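Local coordinates for MdbA protein (Corynebacterium matruchotii ATCC 14266, PDB 6BO0) that probably acts as a thioredoxin-fold thiol-disulfide oxidoreductase of the DsbA family, catalysing disulfide bond formation in exported proteins, at residues 41-46 / 180-185; 75-80 / 163-168; 15-20 / 104-109; 11-16 / 113-118; 5-10 / 136-141. All coordinates share one frame; numbering follows the deposited sequence. Where two conformers were deposited one is given.

Contact 1 of 5, residues 41-46 / 180-185; sequences VDIYED and PRVFID
Y44 and F183 meet on one face of an antiparallel strand pair, 41-45 with 181-184, that belongs to the central sheet of a thioredoxin fold. The two axes come within 4.7 Å at 170°. D42 with F183 and Y44 with R181 are the hydrogen-bonded pairs; each is joined by two backbone bonds, among them Y44 N to R181 O at 2.9 Å. Both aromatic residues place CG anti to their carbonyl carbon (chi1 -65° for Y44), and the rings meet through Y44 CE1 and F183 CD1, 3.7 Å apart. Their centroids are separated by 5.7 Å and their planes stand at 72°, an oblique meeting. L169 of helix 155-172 packs on this face, touching the side chains of Y44, R181 and F183, while the carboxylate of D42, on the same side, is paired with R77. On the other face V41 sends CG1 to V182 CG1 at 3.9 Å, an apolar patch where W195 touches both valines and M63 of helix 51-68 packs on I43. The strand 181-184 is entered through P180, whose preceding peptide bond is cis, as in the cis-proline loop of thioredoxin-like enzymes. The P180 side chain touches C52, the second cysteine of the CHYC sequence that starts at C49, and P180 CA lies 3.2 Å from Y44 O in a CA-H...O contact.

Contact 2 of 5, residues 75-80 / 163-168; sequences NIRTMN and DDNAKK
R77 and N165 mark the closest backbone approach, CA to CA 5.9 Å, where strand 75-78 and helix 163-168 pass at 106° with their axes 7.8 Å apart. The amide of N165 grips the strand's backbone through ND2 and the R77 side chain through OD1. N165 ND2 donates to T78 O at 3.0 Å, with the acceptor close to the amide plane, while N165 OD1 accepts from R77 NH1 at 3.1 Å and also from S26 OG outside the two segments. OD1 sits at the edge of the guanidinium and in its plane, yet the guanidinium and amide planes stand 75° apart, so the two groups meet crosswise. One guanidinium face is covered by aliphatic carbon: K168 CD lies 3.7 Å above the plane over its centre. K168 NZ stays 4.7 Å from R77 NH2, and these like charges are probably moderated by D172, which pairs with NZ, and D42, which pairs with R77 NE. Further along, in the modelled conformer M79 SD lies 3.8 Å from A166 CA. A buried arginine whose guanidinium is fixed in orientation by an acceptor at its edge and a lysine chain over one face thus contributes to seating helix 155-172 on the sheet face opposite helix 51-68. Such covering of the sheet by helices on both sides is typical of the thioredoxin fold.

Contact 3 of 5, residues 15-20 / 104-109; sequences ETTAFN and DSAQVY
T17 and F19 lean against the first turn of helix 106-118, meeting Q107 and A106 respectively. The threonine is turned toward the helix and lays OG1 over the backbone of Q107: with chi1 at 56°, T17 OG1 sits between its own backbone N and carbonyl carbon, which brings it to 3.2 Å from Q107 CA. F19 follows with CE1 at 3.9 Å from A106 CB, an oblique approach, and its carbonyl O comes within 3.3 Å of the same methyl. T17 CB in turn sits 3.7 Å above one face of the F19 ring, offset toward the rim. Q107 brings its CG to 3.3 Å from E15 O. Behind A106, S105 OG accepts from V108 N at 3.1 Å. F19 also packs on I67 and E68 of helix 51-68 and on L30. The arrangement is that of a serine N-capped helix start, its first residue, A106, covered by an extended segment on its way into edge strand 20-24.

Contact 4 of 5, residues 11-16 / 113-118; sequences ETYNET and RTMLMT
Y13 lies flat against M115: M115 CB stands 3.8 Å from the ring centroid and 13° off the normal, a CH-pi contact over the centre of the face. M115 CG continues past the ring, 3.7 Å from Y13 CE2, and the two side chains cross at about a right angle. Around the ring, T114 CG2 reaches Y13 CD1 at 3.8 Å, and T118 CG2 comes to 3.3 Å from Y13 OH. T12 CG2 lies over the opposite face, offset toward the rim. Further out, the hydroxyl is hydrogen-bonded to E119 OE2, and F9 meets the ring edge-to-face. T118 OG1 donates to T114 O at 2.8 Å from above the carbonyl plane; this settles the rotation of T118 (chi1 -57°, OG1 anti to the carbonyl carbon), leaving CG2 anti to the backbone N, beside the phenol oxygen. Helix 106-118 belongs to the helical insertion between two sheet strands that is characteristic of DsbA-like proteins; Y13 docks the N-terminal arm onto it.

Contact 5 of 5, residues 5-10 / 136-141; sequences QEEKFA and AKILGA
I138 meets E6 and A10 through its two branches: CG2 stands anti to the backbone N, while CG1 is anti to the carbonyl carbon (chi1 -69°) and chi2 of 163° extends CD1 beyond it. As a result CG2 lies 3.9 Å from A10 CB, and CD1 comes to 3.7 Å from E6 O. The side chain is a knob in a hole lined by E6, E7, F9 and A10. In the modelled conformer E7 crosses it at about a right angle, with OE2 3.7 Å from I138 CD1. Next to it, L139 CD2 lies 3.5 Å from F9 O. Helix 129-138 ends here in a Schellman motif, with G140 at C-prime and A141 N bonded to A136 O at 3.0 Å. L139 also touches Y13 and M115, and E6 OE1 pairs with K127 rather than across the contact. No hydrogen bond joins the two segments. Their contact therefore rests on shape and on van der Waals packing of methyl groups and alkyl carbons against each other, backbone carbonyls and, in the modelled conformer, the E7 carboxylate, at the surface of the protein.

In the fold
The contacts form two groups. Contacts 1 and 2, centres about 9 Å apart, share the central sheet, where strands 39-45 and 72-78 are neighbours; helix 155-172 is followed, after a loop, by strand 181-184. Contacts 3, 4 and 5 all start from the N-terminal arm, residues 5-20: 3 and 4 share helix 106-118, 4 and 5 helix 9-12. Contacts 1 and 5 lie about 28 Å apart between centres. Along the chain the segments of contact 1 alternate with those of contacts 3, 4 and 5 and enclose contact 2. E45 (contact 1) and R113 (contact 4) form a salt bridge, so helix 106-118 touches both arm and sheet, which the arm also enters as strand 20-24.

Contact 1 of 5, residues 41-46 / 180-185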
# COMPACT_ATOMS: atom_id res chain seq x y z
N VAL A 41 1.05 -11.40 -7.77
CA VAL A 41 1.86 -10.24 -8.11
C VAL A 41 2.32 -9.63 -6.79
O VAL A 41 1.52 -9.09 -6.03
CB VAL A 41 1.09 -9.22 -8.97
CG1 VAL A 41 2.00 -8.06 -9.33
CG2 VAL A 41 0.53 -9.89 -10.22
N ASP A 42 3.61 -9.70 -6.53
CA ASP A 42 4.21 -9.09 -5.33
C ASP A 42 4.76 -7.72 -5.70
O ASP A 42 5.56 -7.61 -6.64
CB ASP A 42 5.33 -9.98 -4.79
CG ASP A 42 4.82 -11.29 -4.22
OD1 ASP A 42 4.08 -11.25 -3.23
OD2 ASP A 42 5.16 -12.38 -4.76
N ILE A 43 4.35 -6.70 -4.95
CA ILE A 43 4.78 -5.33 -5.18
C ILE A 43 5.43 -4.80 -3.92
O ILE A 43 4.77 -4.59 -2.91
CB ILE A 43 3.60 -4.43 -5.59
CG1 ILE A 43 2.90 -5.02 -6.82
CG2 ILE A 43 4.07 -2.98 -5.81
CD1 ILE A 43 1.69 -4.23 -7.26
N TYR A 44 6.74 -4.61 -3.99
CA TYR A 44 7.53 -4.08 -2.89
C TYR A 44 7.63 -2.57 -3.05
O TYR A 44 8.11 -2.08 -4.07
CB TYR A 44 8.92 -4.71 -2.89
CG TYR A 44 8.90 -6.22 -2.64
CD1 TYR A 44 8.71 -7.12 -3.66
CD2 TYR A 44 9.07 -6.72 -1.36
CE1 TYR A 44 8.71 -8.47 -3.42
CE2 TYR A 44 9.07 -8.05 -1.11
CZ TYR A 44 8.88 -8.94 -2.15
OH TYR A 44 8.88 -10.28 -1.86
N GLU A 45 7.19 -1.84 -2.03
CA GLU A 45 7.13 -0.39 -2.12
C GLU A 45 7.30 0.27 -0.76
O GLU A 45 7.12 -0.37 0.28
CB GLU A 45 5.83 0.04 -2.79
CG GLU A 45 4.58 -0.31 -2.00
CD GLU A 45 3.27 0.14 -2.63
OE1 GLU A 45 3.27 0.39 -3.86
OE2 GLU A 45 2.25 0.19 -1.90
N ASP A 46 7.60 1.57 -0.81
CA ASP A 46 7.87 2.38 0.38
C ASP A 46 7.16 3.69 0.16
O ASP A 46 7.28 4.31 -0.90
CB ASP A 46 9.41 2.53 0.52
CG ASP A 46 9.86 3.36 1.72
OD1 ASP A 46 9.27 4.45 1.94
OD2 ASP A 46 10.82 2.95 2.40
N PRO A 180 10.78 0.62 -6.20
CA PRO A 180 9.79 -0.46 -6.25
C PRO A 180 10.34 -1.71 -6.92
O PRO A 180 11.22 -1.63 -7.77
CB PRO A 180 8.64 0.14 -7.09
CG PRO A 180 9.34 1.11 -7.99
CD PRO A 180 10.51 1.65 -7.20
N ARG A 181 9.75 -2.86 -6.59
CA ARG A 181 10.07 -4.12 -7.27
C ARG A 181 8.78 -4.88 -7.47
O ARG A 181 7.94 -4.88 -6.57
CB ARG A 181 11.04 -4.98 -6.44
CG ARG A 181 12.25 -4.23 -5.94
CD ARG A 181 13.28 -3.96 -7.00
NE ARG A 181 14.03 -5.18 -7.27
CZ ARG A 181 14.99 -5.69 -6.51
NH1 ARG A 181 15.47 -5.03 -5.45
NH2 ARG A 181 15.53 -6.85 -6.84
N VAL A 182 8.63 -5.52 -8.62
CA VAL A 182 7.45 -6.30 -8.94
C VAL A 182 7.85 -7.68 -9.38
O VAL A 182 8.77 -7.83 -10.20
CB VAL A 182 6.61 -5.62 -10.04
CG1 VAL A 182 5.39 -6.44 -10.41
CG2 VAL A 182 6.24 -4.22 -9.61
N PHE A 183 7.16 -8.67 -8.82
CA PHE A 183 7.33 -10.07 -9.20
C PHE A 183 5.98 -10.61 -9.64
O PHE A 183 4.96 -10.33 -9.01
CB PHE A 183 7.84 -10.93 -8.03
CG PHE A 183 9.21 -10.59 -7.57
CD1 PHE A 183 9.46 -9.41 -6.89
CD2 PHE A 183 10.26 -11.48 -7.75
CE1 PHE A 183 10.74 -9.11 -6.46
CE2 PHE A 183 11.52 -11.19 -7.32
CZ PHE A 183 11.77 -10.00 -6.67
N ILE A 184 5.97 -11.39 -10.72
CA ILE A 184 4.78 -12.12 -11.15
C ILE A 184 5.08 -13.61 -11.05
O ILE A 184 6.03 -14.09 -11.67
CB ILE A 184 4.35 -11.76 -12.59
CG1 ILE A 184 4.02 -10.26 -12.71
CG2 ILE A 184 3.17 -12.63 -13.02
CD1 ILE A 184 3.69 -9.80 -14.11
N ASP A 185 4.31 -14.31 -10.23
CA ASP A 185 4.56 -15.73 -9.93
C ASP A 185 6.05 -15.97 -9.63
O ASP A 185 6.64 -16.94 -10.08
CB ASP A 185 4.02 -16.62 -11.04
CG ASP A 185 2.50 -16.67 -11.03
OD1 ASP A 185 1.87 -16.45 -9.95
OD2 ASP A 185 1.92 -16.92 -12.10

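Contact 2 of 5, residues 75-80 / 163-168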
# COMPACT_ATOMS: atom_id res chain seq x y z
N ASN A 75 -0.14 -8.82 -3.79
CA ASN A 75 0.44 -8.66 -2.45
C ASN A 75 1.20 -7.35 -2.40
O ASN A 75 2.29 -7.22 -2.98
CB ASN A 75 1.40 -9.80 -2.18
CG ASN A 75 0.71 -11.13 -2.00
OD1 ASN A 75 -0.39 -11.22 -1.47
ND2 ASN A 75 1.40 -12.19 -2.40
N ILE A 76 0.65 -6.37 -1.69
CA ILE A 76 1.36 -5.13 -1.40
C ILE A 76 2.29 -5.43 -0.24
O ILE A 76 1.84 -5.79 0.85
CB ILE A 76 0.40 -3.97 -1.06
CG1 ILE A 76 -0.59 -3.70 -2.21
CG2 ILE A 76 1.21 -2.73 -0.67
CD1 ILE A 76 0.02 -3.23 -3.50
N ARG A 77 3.59 -5.30 -0.50
CA ARG A 77 4.64 -5.62 0.45
C ARG A 77 5.40 -4.35 0.82
O ARG A 77 6.38 -3.96 0.19
CB ARG A 77 5.55 -6.70 -0.14
CG ARG A 77 4.83 -8.03 -0.27
CD ARG A 77 5.75 -9.17 -0.64
NE ARG A 77 5.07 -10.46 -0.73
CZ ARG A 77 4.71 -11.20 0.30
NH1 ARG A 77 4.98 -10.80 1.54
NH2 ARG A 77 4.09 -12.35 0.10
N THR A 78 4.90 -3.69 1.85
CA THR A 78 5.42 -2.41 2.27
C THR A 78 6.74 -2.57 3.00
O THR A 78 6.91 -3.50 3.78
CB THR A 78 4.41 -1.67 3.14
OG1 THR A 78 3.12 -1.77 2.54
CG2 THR A 78 4.78 -0.19 3.34
N MET A 79 7.64 -1.62 2.72
CA MET A 79 8.97 -1.54 3.32
C MET A 79 9.17 -0.14 3.91
O MET A 79 8.36 0.76 3.70
CB MET A 79 10.05 -1.90 2.29
CG MET A 79 9.93 -3.37 1.82
SD MET A 79 11.29 -3.98 0.86
CE MET A 79 11.17 -2.77 -0.35
N ASN A 80 10.26 0.01 4.66
CA ASN A 80 10.51 1.28 5.34
C ASN A 80 11.96 1.71 5.33
O ASN A 80 12.36 2.53 6.16
CB ASN A 80 10.00 1.21 6.78
CG ASN A 80 10.78 0.23 7.62
OD1 ASN A 80 11.75 -0.34 7.12
ND2 ASN A 80 10.38 0.01 8.86
N ASP A 163 10.28 -5.32 7.93
CA ASP A 163 11.50 -6.12 7.98
C ASP A 163 11.33 -7.44 7.23
O ASP A 163 12.23 -7.89 6.50
CB ASP A 163 11.89 -6.42 9.43
CG ASP A 163 12.40 -5.21 10.19
OD1 ASP A 163 12.73 -4.18 9.59
OD2 ASP A 163 12.53 -5.34 11.44
N ASP A 164 10.17 -8.07 7.41
CA ASP A 164 9.89 -9.34 6.77
C ASP A 164 9.83 -9.20 5.25
O ASP A 164 10.32 -10.07 4.52
CB ASP A 164 8.59 -9.95 7.30
CG ASP A 164 8.74 -10.50 8.71
OD1 ASP A 164 9.88 -10.59 9.20
OD2 ASP A 164 7.70 -10.85 9.30
N ASN A 165 9.24 -8.11 4.75
CA ASN A 165 9.24 -7.90 3.31
C ASN A 165 10.63 -7.64 2.76
O ASN A 165 10.96 -8.17 1.70
CB ASN A 165 8.28 -6.79 2.96
CG ASN A 165 6.84 -7.22 3.09
OD1 ASN A 165 6.51 -8.38 2.79
ND2 ASN A 165 5.97 -6.33 3.54
N ALA A 166 11.45 -6.89 3.48
CA ALA A 166 12.84 -6.71 3.05
C ALA A 166 13.57 -8.05 2.98
O ALA A 166 14.32 -8.30 2.04
CB ALA A 166 13.55 -5.77 3.99
N LYS A 167 13.37 -8.91 3.97
CA LYS A 167 14.02 -10.23 4.00
C LYS A 167 13.56 -11.08 2.82
O LYS A 167 14.36 -11.75 2.17
CB LYS A 167 13.70 -10.94 5.31
CG LYS A 167 14.44 -10.34 6.50
CD LYS A 167 13.98 -10.91 7.84
CE LYS A 167 14.57 -10.08 8.98
NZ LYS A 167 14.15 -10.54 10.33
N LYS A 168 12.26 -11.06 2.53
CA LYS A 168 11.73 -11.81 1.40
C LYS A 168 12.28 -11.29 0.08
O LYS A 168 12.64 -12.06 -0.81
CB LYS A 168 10.19 -11.78 1.39
CG LYS A 168 9.59 -12.65 0.31
CD LYS A 168 8.07 -12.72 0.38
CE LYS A 168 7.44 -13.43 -0.80
NZ LYS A 168 8.00 -14.78 -1.03
O HOH W 1 13.25 -2.59 7.46
O HOH W 2 11.43 -2.18 10.47

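Contact 3 of 5, residues 15-20 / 104-109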
# COMPACT_ATOMS: atom_id res chain seq x y z
N GLU A 15 -12.54 6.29 -5.18
CA GLU A 15 -12.82 5.18 -6.06
C GLU A 15 -13.57 4.08 -5.35
O GLU A 15 -13.47 3.92 -4.13
CB GLU A 15 -11.53 4.60 -6.55
CG GLU A 15 -10.78 5.51 -7.47
CD GLU A 15 -9.59 4.79 -8.03
OE1 GLU A 15 -9.81 3.96 -8.93
OE2 GLU A 15 -8.47 4.99 -7.50
N THR A 16 -14.36 3.34 -6.13
CA THR A 16 -15.02 2.16 -5.65
C THR A 16 -14.16 0.97 -5.94
O THR A 16 -13.37 0.99 -6.90
CB THR A 16 -16.33 1.93 -6.38
OG1 THR A 16 -16.06 1.91 -7.79
CG2 THR A 16 -17.31 3.03 -6.01
N THR A 17 -14.26 -0.05 -5.10
CA THR A 17 -13.50 -1.28 -5.29
C THR A 17 -14.44 -2.46 -5.26
O THR A 17 -15.54 -2.40 -4.69
CB THR A 17 -12.44 -1.44 -4.19
OG1 THR A 17 -13.06 -1.39 -2.91
CG2 THR A 17 -11.39 -0.29 -4.26
N ALA A 18 -14.03 -3.53 -5.93
CA ALA A 18 -14.76 -4.81 -5.92
C ALA A 18 -13.73 -5.92 -5.70
O ALA A 18 -13.58 -6.82 -6.53
CB ALA A 18 -15.56 -5.04 -7.21
N PHE A 19 -13.12 -5.90 -4.54
CA PHE A 19 -12.21 -6.94 -4.14
C PHE A 19 -12.06 -6.94 -2.63
O PHE A 19 -12.63 -6.07 -1.93
CB PHE A 19 -10.85 -6.84 -4.84
CG PHE A 19 -10.18 -5.50 -4.72
CD1 PHE A 19 -9.49 -5.12 -3.57
CD2 PHE A 19 -10.25 -4.59 -5.76
CE1 PHE A 19 -8.88 -3.88 -3.48
CE2 PHE A 19 -9.62 -3.36 -5.68
CZ PHE A 19 -8.95 -2.99 -4.53
N ASN A 20 -11.40 -7.97 -2.12
CA ASN A 20 -11.19 -8.18 -0.70
C ASN A 20 -9.77 -7.83 -0.30
O ASN A 20 -8.86 -7.84 -1.12
CB ASN A 20 -11.45 -9.66 -0.38
CG ASN A 20 -12.79 -10.09 -0.87
OD1 ASN A 20 -13.76 -9.38 -0.62
ND2 ASN A 20 -12.85 -11.17 -1.61
N ASP A 104 -10.10 -2.54 8.24
CA ASP A 104 -11.06 -1.73 7.57
C ASP A 104 -11.32 -2.27 6.16
O ASP A 104 -10.98 -3.42 5.87
CB ASP A 104 -10.62 -0.25 7.60
CG ASP A 104 -11.79 0.71 7.76
OD1 ASP A 104 -12.63 0.80 6.83
OD2 ASP A 104 -11.88 1.36 8.82
N SER A 105 -11.99 -1.49 5.33
CA SER A 105 -12.46 -1.99 4.05
C SER A 105 -11.39 -1.84 2.96
O SER A 105 -10.50 -0.97 3.00
CB SER A 105 -13.73 -1.27 3.60
OG SER A 105 -13.43 0.07 3.27
N ALA A 106 -11.52 -2.69 1.95
CA ALA A 106 -10.69 -2.61 0.77
C ALA A 106 -10.79 -1.25 0.10
O ALA A 106 -9.78 -0.68 -0.37
CB ALA A 106 -11.06 -3.71 -0.22
N GLN A 107 -11.99 -0.67 0.11
CA GLN A 107 -12.19 0.59 -0.54
C GLN A 107 -11.41 1.72 0.17
O GLN A 107 -10.77 2.59 -0.46
CB GLN A 107 -13.67 0.91 -0.62
CG GLN A 107 -13.93 2.17 -1.38
CD GLN A 107 -15.37 2.25 -1.80
OE1 GLN A 107 -16.07 3.17 -1.42
NE2 GLN A 107 -15.83 1.25 -2.54
N VAL A 108 -11.51 1.77 1.50
CA VAL A 108 -10.80 2.79 2.25
C VAL A 108 -9.30 2.57 2.11
O VAL A 108 -8.54 3.53 1.92
CB VAL A 108 -11.27 2.80 3.72
CG1 VAL A 108 -10.45 3.79 4.54
CG2 VAL A 108 -12.72 3.16 3.81
N TYR A 109 -8.86 1.32 2.17
CA TYR A 109 -7.44 1.02 1.98
C TYR A 109 -6.94 1.53 0.63
O TYR A 109 -5.90 2.19 0.55
CB TYR A 109 -7.18 -0.49 2.11
CG TYR A 109 -5.75 -0.81 1.77
CD1 TYR A 109 -4.71 -0.49 2.63
CD2 TYR A 109 -5.42 -1.36 0.55
CE1 TYR A 109 -3.38 -0.74 2.29
CE2 TYR A 109 -4.09 -1.59 0.19
CZ TYR A 109 -3.09 -1.29 1.06
OH TYR A 109 -1.79 -1.53 0.68

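Contact 4 of 5, residues 11-16 / 113-118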
# COMPACT_ATOMS: atom_id res chain seq x y z
N GLU A 11 -13.37 13.91 -2.02
CA GLU A 11 -13.80 13.97 -3.42
C GLU A 11 -12.73 13.40 -4.34
O GLU A 11 -13.03 12.77 -5.34
CB GLU A 11 -14.08 15.42 -3.86
CG GLU A 11 -15.17 16.15 -3.08
CD GLU A 11 -15.30 17.65 -3.42
OE1 GLU A 11 -14.47 18.21 -4.19
OE2 GLU A 11 -16.24 18.30 -2.91
N THR A 12 -11.48 13.63 -3.99
CA THR A 12 -10.35 13.29 -4.83
C THR A 12 -10.04 11.79 -4.83
O THR A 12 -9.76 11.22 -5.89
CB THR A 12 -9.12 14.12 -4.42
OG1 THR A 12 -9.47 15.51 -4.45
CG2 THR A 12 -7.96 13.92 -5.35
N TYR A 13 -10.10 11.18 -3.64
CA TYR A 13 -9.72 9.80 -3.43
C TYR A 13 -10.94 9.00 -3.03
O TYR A 13 -11.14 8.67 -1.87
CB TYR A 13 -8.60 9.74 -2.38
CG TYR A 13 -7.41 10.60 -2.79
CD1 TYR A 13 -6.60 10.23 -3.86
CD2 TYR A 13 -7.12 11.77 -2.12
CE1 TYR A 13 -5.55 11.03 -4.26
CE2 TYR A 13 -6.06 12.56 -2.51
CZ TYR A 13 -5.27 12.19 -3.58
OH TYR A 13 -4.22 12.99 -3.96
N ASN A 14 -11.77 8.71 -4.04
CA ASN A 14 -13.09 8.16 -3.80
C ASN A 14 -13.49 7.11 -4.80
O ASN A 14 -14.65 7.04 -5.21
CB ASN A 14 -14.13 9.28 -3.77
CG ASN A 14 -15.43 8.84 -3.13
OD1 ASN A 14 -15.44 8.16 -2.09
ND2 ASN A 14 -16.52 9.21 -3.75
N GLU A 15 -12.54 6.29 -5.18
CA GLU A 15 -12.82 5.18 -6.06
C GLU A 15 -13.57 4.08 -5.35
O GLU A 15 -13.47 3.92 -4.13
CB GLU A 15 -11.53 4.60 -6.55
CG GLU A 15 -10.78 5.51 -7.47
CD GLU A 15 -9.59 4.79 -8.03
OE1 GLU A 15 -9.81 3.96 -8.93
OE2 GLU A 15 -8.47 4.99 -7.50
N THR A 16 -14.36 3.34 -6.13
CA THR A 16 -15.02 2.16 -5.65
C THR A 16 -14.16 0.97 -5.94
O THR A 16 -13.37 0.99 -6.90
CB THR A 16 -16.33 1.93 -6.38
OG1 THR A 16 -16.06 1.91 -7.79
CG2 THR A 16 -17.31 3.03 -6.01
N ARG A 113 -4.17 4.42 0.23
CA ARG A 113 -2.88 4.14 -0.43
C ARG A 113 -2.65 5.10 -1.59
O ARG A 113 -1.55 5.64 -1.76
CB ARG A 113 -2.81 2.69 -0.88
CG ARG A 113 -1.60 2.36 -1.72
CD ARG A 113 -1.48 0.89 -2.05
NE ARG A 113 -0.36 0.65 -2.97
CZ ARG A 113 -0.41 0.76 -4.29
NH1 ARG A 113 -1.54 1.06 -4.91
NH2 ARG A 113 0.69 0.60 -5.00
N THR A 114 -3.68 5.30 -2.41
CA THR A 114 -3.57 6.24 -3.53
C THR A 114 -3.22 7.63 -3.03
O THR A 114 -2.35 8.31 -3.58
CB THR A 114 -4.84 6.27 -4.36
OG1 THR A 114 -5.08 4.97 -4.91
CG2 THR A 114 -4.74 7.30 -5.49
N MET A 115 -3.92 8.07 -1.99
CA MET A 115 -3.65 9.37 -1.42
C MET A 115 -2.21 9.49 -0.95
O MET A 115 -1.53 10.47 -1.23
CB MET A 115 -4.67 9.65 -0.31
CG MET A 115 -4.48 10.96 0.43
SD MET A 115 -3.21 10.97 1.68
CE MET A 115 -3.86 9.81 2.88
N LEU A 116 -1.73 8.49 -0.21
CA LEU A 116 -0.36 8.59 0.33
C LEU A 116 0.67 8.69 -0.78
O LEU A 116 1.65 9.43 -0.68
CB LEU A 116 -0.03 7.38 1.19
CG LEU A 116 -0.72 7.26 2.56
CD1 LEU A 116 -0.37 5.92 3.17
CD2 LEU A 116 -0.31 8.38 3.48
N MET A 117 0.49 7.91 -1.85
CA MET A 117 1.42 7.95 -2.96
C MET A 117 1.29 9.25 -3.75
O MET A 117 2.30 9.84 -4.15
CB MET A 117 1.21 6.74 -3.87
CG MET A 117 1.66 5.44 -3.24
SD MET A 117 3.44 5.45 -2.84
CE MET A 117 3.71 3.70 -2.50
N THR A 118 0.06 9.72 -3.97
CA THR A 118 -0.13 10.92 -4.78
C THR A 118 0.32 12.18 -4.06
O THR A 118 0.93 13.08 -4.64
CB THR A 118 -1.60 11.02 -5.21
OG1 THR A 118 -1.98 9.83 -5.92
CG2 THR A 118 -1.84 12.23 -6.08

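Contact 5 of 5, residues 5-10 / 136-141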
# COMPACT_ATOMS: atom_id res chain seq x y z
N GLN A 5 -7.33 21.98 2.72
CA GLN A 5 -7.02 21.17 1.53
C GLN A 5 -7.45 19.73 1.72
O GLN A 5 -7.99 19.08 0.81
CB GLN A 5 -5.51 21.21 1.24
CG GLN A 5 -5.01 22.52 0.65
CD GLN A 5 -3.50 22.55 0.51
OE1 GLN A 5 -2.76 22.39 1.49
NE2 GLN A 5 -3.02 22.76 -0.71
N GLU A 6 -7.17 19.22 2.91
CA GLU A 6 -7.40 17.81 3.20
C GLU A 6 -8.86 17.42 3.24
O GLU A 6 -9.18 16.28 2.90
CB GLU A 6 -6.72 17.40 4.50
CG GLU A 6 -5.22 17.37 4.36
CD GLU A 6 -4.51 17.02 5.65
OE1 GLU A 6 -3.29 17.25 5.71
OE2 GLU A 6 -5.17 16.53 6.59
N GLU A 7 -9.74 18.35 3.62
CA GLU A 7 -11.17 18.03 3.61
C GLU A 7 -11.61 17.57 2.22
O GLU A 7 -12.44 16.65 2.10
CB GLU A 7 -12.00 19.23 4.08
CG GLU A 7 -11.99 19.42 5.60
CD GLU A 7 -12.50 18.20 6.37
OE1 GLU A 7 -13.42 17.52 5.88
OE2 GLU A 7 -11.97 17.92 7.47
N LYS A 8 -11.01 18.19 1.18
CA LYS A 8 -11.38 17.87 -0.21
C LYS A 8 -10.88 16.53 -0.75
O LYS A 8 -11.31 16.11 -1.86
CB LYS A 8 -10.97 19.01 -1.16
CG LYS A 8 -12.03 20.09 -1.34
CD LYS A 8 -12.39 20.80 -0.04
CE LYS A 8 -13.65 20.25 0.62
NZ LYS A 8 -14.12 21.08 1.76
N PHE A 9 -10.01 15.84 0.01
CA PHE A 9 -9.51 14.55 -0.33
C PHE A 9 -10.66 13.61 -0.48
O PHE A 9 -10.52 12.67 -1.21
CB PHE A 9 -8.56 14.04 0.79
CG PHE A 9 -7.16 14.63 0.76
CD1 PHE A 9 -6.84 15.66 -0.13
CD2 PHE A 9 -6.19 14.17 1.62
CE1 PHE A 9 -5.57 16.22 -0.15
CE2 PHE A 9 -4.92 14.74 1.62
CZ PHE A 9 -4.60 15.74 0.72
N ALA A 10 -11.79 13.83 0.22
CA ALA A 10 -12.91 12.88 0.14
C ALA A 10 -13.49 12.81 -1.29
O ALA A 10 -14.05 11.79 -1.69
CB ALA A 10 -14.00 13.25 1.14
N ALA A 136 -7.53 9.44 7.32
CA ALA A 136 -8.27 8.18 7.23
C ALA A 136 -9.75 8.40 7.50
O ALA A 136 -10.61 7.83 6.81
CB ALA A 136 -7.67 7.14 8.18
N LYS A 137 -10.06 9.23 8.51
CA LYS A 137 -11.46 9.54 8.81
C LYS A 137 -12.14 10.20 7.61
O LYS A 137 -13.26 9.82 7.23
CB LYS A 137 -11.55 10.42 10.04
CG LYS A 137 -12.99 10.71 10.48
CD LYS A 137 -13.03 11.51 11.77
CE LYS A 137 -14.46 11.77 12.21
NZ LYS A 137 -15.17 10.52 12.57
N ILE A 138 -11.47 11.16 7.00
CA ILE A 138 -12.01 11.86 5.84
C ILE A 138 -12.29 10.86 4.69
O ILE A 138 -13.28 11.00 3.96
CB ILE A 138 -11.05 12.99 5.40
CG1 ILE A 138 -11.05 14.13 6.46
CG2 ILE A 138 -11.45 13.57 4.05
CD1 ILE A 138 -9.87 15.09 6.35
N LEU A 139 -11.44 9.84 4.56
CA LEU A 139 -11.58 8.83 3.50
C LEU A 139 -12.47 7.65 3.90
O LEU A 139 -12.53 6.67 3.18
CB LEU A 139 -10.22 8.35 3.03
CG LEU A 139 -9.41 9.45 2.34
CD1 LEU A 139 -8.14 8.81 1.77
CD2 LEU A 139 -10.16 10.19 1.26
N GLY A 140 -13.18 7.77 5.01
CA GLY A 140 -14.23 6.82 5.32
C GLY A 140 -13.90 5.72 6.30
O GLY A 140 -14.71 4.81 6.48
N ALA A 141 -12.75 5.78 6.97
CA ALA A 141 -12.39 4.71 7.91
C ALA A 141 -13.35 4.66 9.10
O ALA A 141 -13.89 5.68 9.53
CB ALA A 141 -10.97 4.92 8.41